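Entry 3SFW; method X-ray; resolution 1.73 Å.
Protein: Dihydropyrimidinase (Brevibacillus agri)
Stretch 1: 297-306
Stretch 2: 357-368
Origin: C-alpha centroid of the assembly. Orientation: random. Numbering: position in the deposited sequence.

Stretch 1, residues 297-306: QDVLWSALKN
Stretch 2 357-368: GKISLNQFVDIT

The strongest link is a hydrogen bond from Q363 NE2 to K305 O, 2.8 Å long with an N-H...O angle of 154°. K305 lies in the last turn of its helix, which begins before the stretch, and its carbonyl O accepts the Q363 amide. Q363 (chi1 m, chi2 t, chi3 -44°) is held in place by its own stretch: S360 N donates to Q363 OE1 at 3.0 Å, and Q363 N donates to S360 OG at 3.0 Å. The second bond caps helix 361-368, with S360 (chi1 p) as N-cap.

A salt bridge joins D298 OD2 to K358 NZ at 3.6 Å, a rather long pairing of carboxylate and ammonium, which carry opposite charges. K358 is extended (m, t, t, t) and lies over one face of W301 (chi1 -79°, chi2 120°). K358 CD sits 3.5 Å from the centroid of the W301 five-membered ring, a CH-pi contact 6° off the normal.

The helices cross almost at right angles, 95° between N-to-C directions, with axes 11.6 Å apart. The residues before the second helix set the register: K305 CA to I359 CA is 5.1 Å, and W301 CA to K358 CA is 6.3 Å. K358 has phi/psi -77/-31; I359 is extended at -140/162.

Apolar packing completes the contact. I359 (p, t) places CG2 4.0 Å from L304 CB and CD1 4.3 Å from W301 CZ3, at the ring edge. L304 (m, t) reaches I367 (chi1 m), CD2 to CG2 4.3 Å.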

# COMPACT_ATOMS: atom_id res chain seq x y z
N GLN A 297 12.25 15.22 4.89
CA GLN A 297 13.54 15.29 4.18
C GLN A 297 14.08 13.89 4.01
O GLN A 297 14.59 13.54 2.93
CB GLN A 297 14.56 16.10 4.99
CG GLN A 297 14.14 17.60 5.11
CD GLN A 297 15.02 18.35 6.06
OE1 GLN A 297 15.85 17.75 6.77
NE2 GLN A 297 14.88 19.68 6.07
N ASP A 298 14.08 13.10 5.09
CA ASP A 298 14.71 11.78 4.96
C ASP A 298 13.98 10.84 4.00
O ASP A 298 14.60 9.95 3.38
CB ASP A 298 14.99 11.10 6.31
CG ASP A 298 16.33 11.56 6.93
OD1 ASP A 298 16.43 11.49 8.17
OD2 ASP A 298 17.27 12.02 6.20
N VAL A 299 12.66 11.02 3.90
CA VAL A 299 11.89 10.27 2.90
C VAL A 299 12.34 10.67 1.47
O VAL A 299 12.50 9.81 0.61
CB VAL A 299 10.39 10.48 3.09
CG1 VAL A 299 9.57 9.62 2.04
CG2 VAL A 299 9.93 10.06 4.53
N LEU A 300 12.56 11.97 1.24
CA LEU A 300 13.15 12.41 -0.07
C LEU A 300 14.56 11.82 -0.34
O LEU A 300 14.85 11.32 -1.45
CB LEU A 300 13.22 13.95 -0.15
CG LEU A 300 11.86 14.64 -0.07
CD1 LEU A 300 12.09 16.14 0.07
CD2 LEU A 300 10.96 14.36 -1.31
N TRP A 301 15.42 11.82 0.67
CA TRP A 301 16.76 11.28 0.51
C TRP A 301 16.66 9.79 0.21
O TRP A 301 17.35 9.32 -0.68
CB TRP A 301 17.61 11.46 1.78
CG TRP A 301 18.22 12.88 1.97
CD1 TRP A 301 18.00 13.75 3.04
CD2 TRP A 301 19.18 13.50 1.14
NE1 TRP A 301 18.78 14.88 2.89
CE2 TRP A 301 19.50 14.75 1.72
CE3 TRP A 301 19.82 13.12 -0.05
CZ2 TRP A 301 20.45 15.60 1.17
CZ3 TRP A 301 20.72 13.99 -0.62
CH2 TRP A 301 21.05 15.19 -0.01
N SER A 302 15.81 9.09 0.95
CA SER A 302 15.58 7.63 0.69
C SER A 302 15.12 7.40 -0.75
O SER A 302 15.50 6.42 -1.39
CB SER A 302 14.48 7.10 1.62
OG SER A 302 14.98 6.95 2.93
N ALA A 303 14.25 8.27 -1.24
CA ALA A 303 13.67 8.08 -2.57
C ALA A 303 14.76 8.29 -3.62
O ALA A 303 14.78 7.59 -4.65
CB ALA A 303 12.48 9.10 -2.79
N LEU A 304 15.64 9.27 -3.40
CA LEU A 304 16.81 9.43 -4.32
C LEU A 304 17.74 8.20 -4.25
O LEU A 304 18.14 7.66 -5.29
CB LEU A 304 17.62 10.71 -3.94
CG LEU A 304 16.85 12.01 -4.24
CD1 LEU A 304 17.65 13.19 -3.61
CD2 LEU A 304 16.77 12.28 -5.78
N LYS A 305 18.08 7.77 -3.03
CA LYS A 305 18.96 6.61 -2.86
C LYS A 305 18.40 5.35 -3.55
O LYS A 305 19.13 4.60 -4.24
CB LYS A 305 19.12 6.30 -1.38
CG LYS A 305 20.06 5.08 -1.16
CD LYS A 305 20.26 4.82 0.34
CE LYS A 305 18.94 4.53 1.08
NZ LYS A 305 19.21 3.97 2.51
N ASN A 306 17.09 5.15 -3.43
CA ASN A 306 16.49 3.95 -3.99
C ASN A 306 15.76 4.13 -5.31
O ASN A 306 15.05 3.23 -5.75
CB ASN A 306 15.59 3.22 -2.96
CG ASN A 306 16.40 2.45 -1.92
OD1 ASN A 306 17.60 2.20 -2.13
ND2 ASN A 306 15.82 2.24 -0.74
N GLY A 357 26.50 9.84 3.36
CA GLY A 357 26.11 8.48 3.01
C GLY A 357 24.66 8.33 2.60
O GLY A 357 24.13 7.20 2.54
N LYS A 358 24.00 9.44 2.28
CA LYS A 358 22.61 9.35 1.83
C LYS A 358 22.45 8.90 0.40
O LYS A 358 21.46 8.25 0.08
CB LYS A 358 21.87 10.66 2.05
CG LYS A 358 21.95 11.01 3.54
CD LYS A 358 21.10 12.15 3.97
CE LYS A 358 21.26 12.39 5.49
NZ LYS A 358 20.49 13.61 5.95
N ILE A 359 23.41 9.26 -0.44
CA ILE A 359 23.45 8.78 -1.82
C ILE A 359 24.93 8.49 -2.09
O ILE A 359 25.78 9.07 -1.43
CB ILE A 359 22.98 9.86 -2.83
CG1 ILE A 359 23.63 11.22 -2.52
CG2 ILE A 359 21.43 10.06 -2.78
CD1 ILE A 359 23.30 12.31 -3.65
N SER A 360 25.24 7.70 -3.14
CA SER A 360 26.65 7.48 -3.51
C SER A 360 27.19 8.62 -4.38
O SER A 360 26.43 9.41 -4.93
CB SER A 360 26.85 6.16 -4.24
OG SER A 360 26.27 6.18 -5.52
N LEU A 361 28.52 8.69 -4.53
CA LEU A 361 29.10 9.73 -5.39
C LEU A 361 28.64 9.50 -6.84
O LEU A 361 28.36 10.45 -7.56
CB LEU A 361 30.64 9.68 -5.31
CG LEU A 361 31.37 10.73 -6.15
CD1 LEU A 361 30.86 12.12 -5.83
CD2 LEU A 361 32.86 10.65 -5.88
N ASN A 362 28.49 8.22 -7.27
CA ASN A 362 28.01 7.99 -8.64
C ASN A 362 26.54 8.41 -8.77
O ASN A 362 26.15 9.04 -9.78
CB ASN A 362 28.14 6.51 -9.07
CG ASN A 362 29.59 6.06 -9.18
OD1 ASN A 362 30.39 6.58 -10.01
ND2 ASN A 362 29.96 5.14 -8.30
N GLN A 363 25.73 8.10 -7.76
CA GLN A 363 24.34 8.57 -7.77
C GLN A 363 24.23 10.09 -7.84
O GLN A 363 23.36 10.60 -8.53
CB GLN A 363 23.53 8.06 -6.59
CG GLN A 363 23.29 6.53 -6.65
CD GLN A 363 22.46 6.06 -5.45
OE1 GLN A 363 22.72 6.49 -4.31
NE2 GLN A 363 21.41 5.27 -5.71
N PHE A 364 25.10 10.80 -7.11
CA PHE A 364 25.15 12.29 -7.12
C PHE A 364 25.31 12.77 -8.57
O PHE A 364 24.59 13.64 -9.01
CB PHE A 364 26.32 12.77 -6.22
CG PHE A 364 26.76 14.19 -6.48
CD1 PHE A 364 26.05 15.24 -5.93
CD2 PHE A 364 27.88 14.45 -7.26
CE1 PHE A 364 26.46 16.58 -6.15
CE2 PHE A 364 28.35 15.78 -7.42
CZ PHE A 364 27.58 16.85 -6.89
N VAL A 365 26.21 12.15 -9.35
CA VAL A 365 26.33 12.55 -10.74
C VAL A 365 25.05 12.24 -11.53
O VAL A 365 24.62 13.03 -12.40
CB VAL A 365 27.56 11.89 -11.43
CG1 VAL A 365 27.51 12.21 -12.97
CG2 VAL A 365 28.87 12.43 -10.75
N ASP A 366 24.48 11.06 -11.28
CA ASP A 366 23.30 10.65 -12.04
C ASP A 366 22.16 11.63 -11.83
O ASP A 366 21.53 12.09 -12.77
CB ASP A 366 22.88 9.22 -11.62
CG ASP A 366 22.14 8.47 -12.72
OD1 ASP A 366 22.25 8.80 -13.92
OD2 ASP A 366 21.39 7.53 -12.36
N ILE A 367 21.96 12.03 -10.57
CA ILE A 367 20.81 12.85 -10.21
C ILE A 367 20.99 14.29 -10.58
O ILE A 367 20.00 15.00 -10.80
CB ILE A 367 20.67 12.71 -8.70
CG1 ILE A 367 20.14 11.31 -8.36
CG2 ILE A 367 19.98 13.87 -8.09
CD1 ILE A 367 19.64 10.53 -9.51
N THR A 368 22.23 14.76 -10.64
CA THR A 368 22.49 16.17 -10.94
C THR A 368 22.80 16.44 -12.41
O THR A 368 22.76 17.58 -12.84
CB THR A 368 23.63 16.75 -10.12
OG1 THR A 368 24.84 16.07 -10.46
CG2 THR A 368 23.32 16.64 -8.56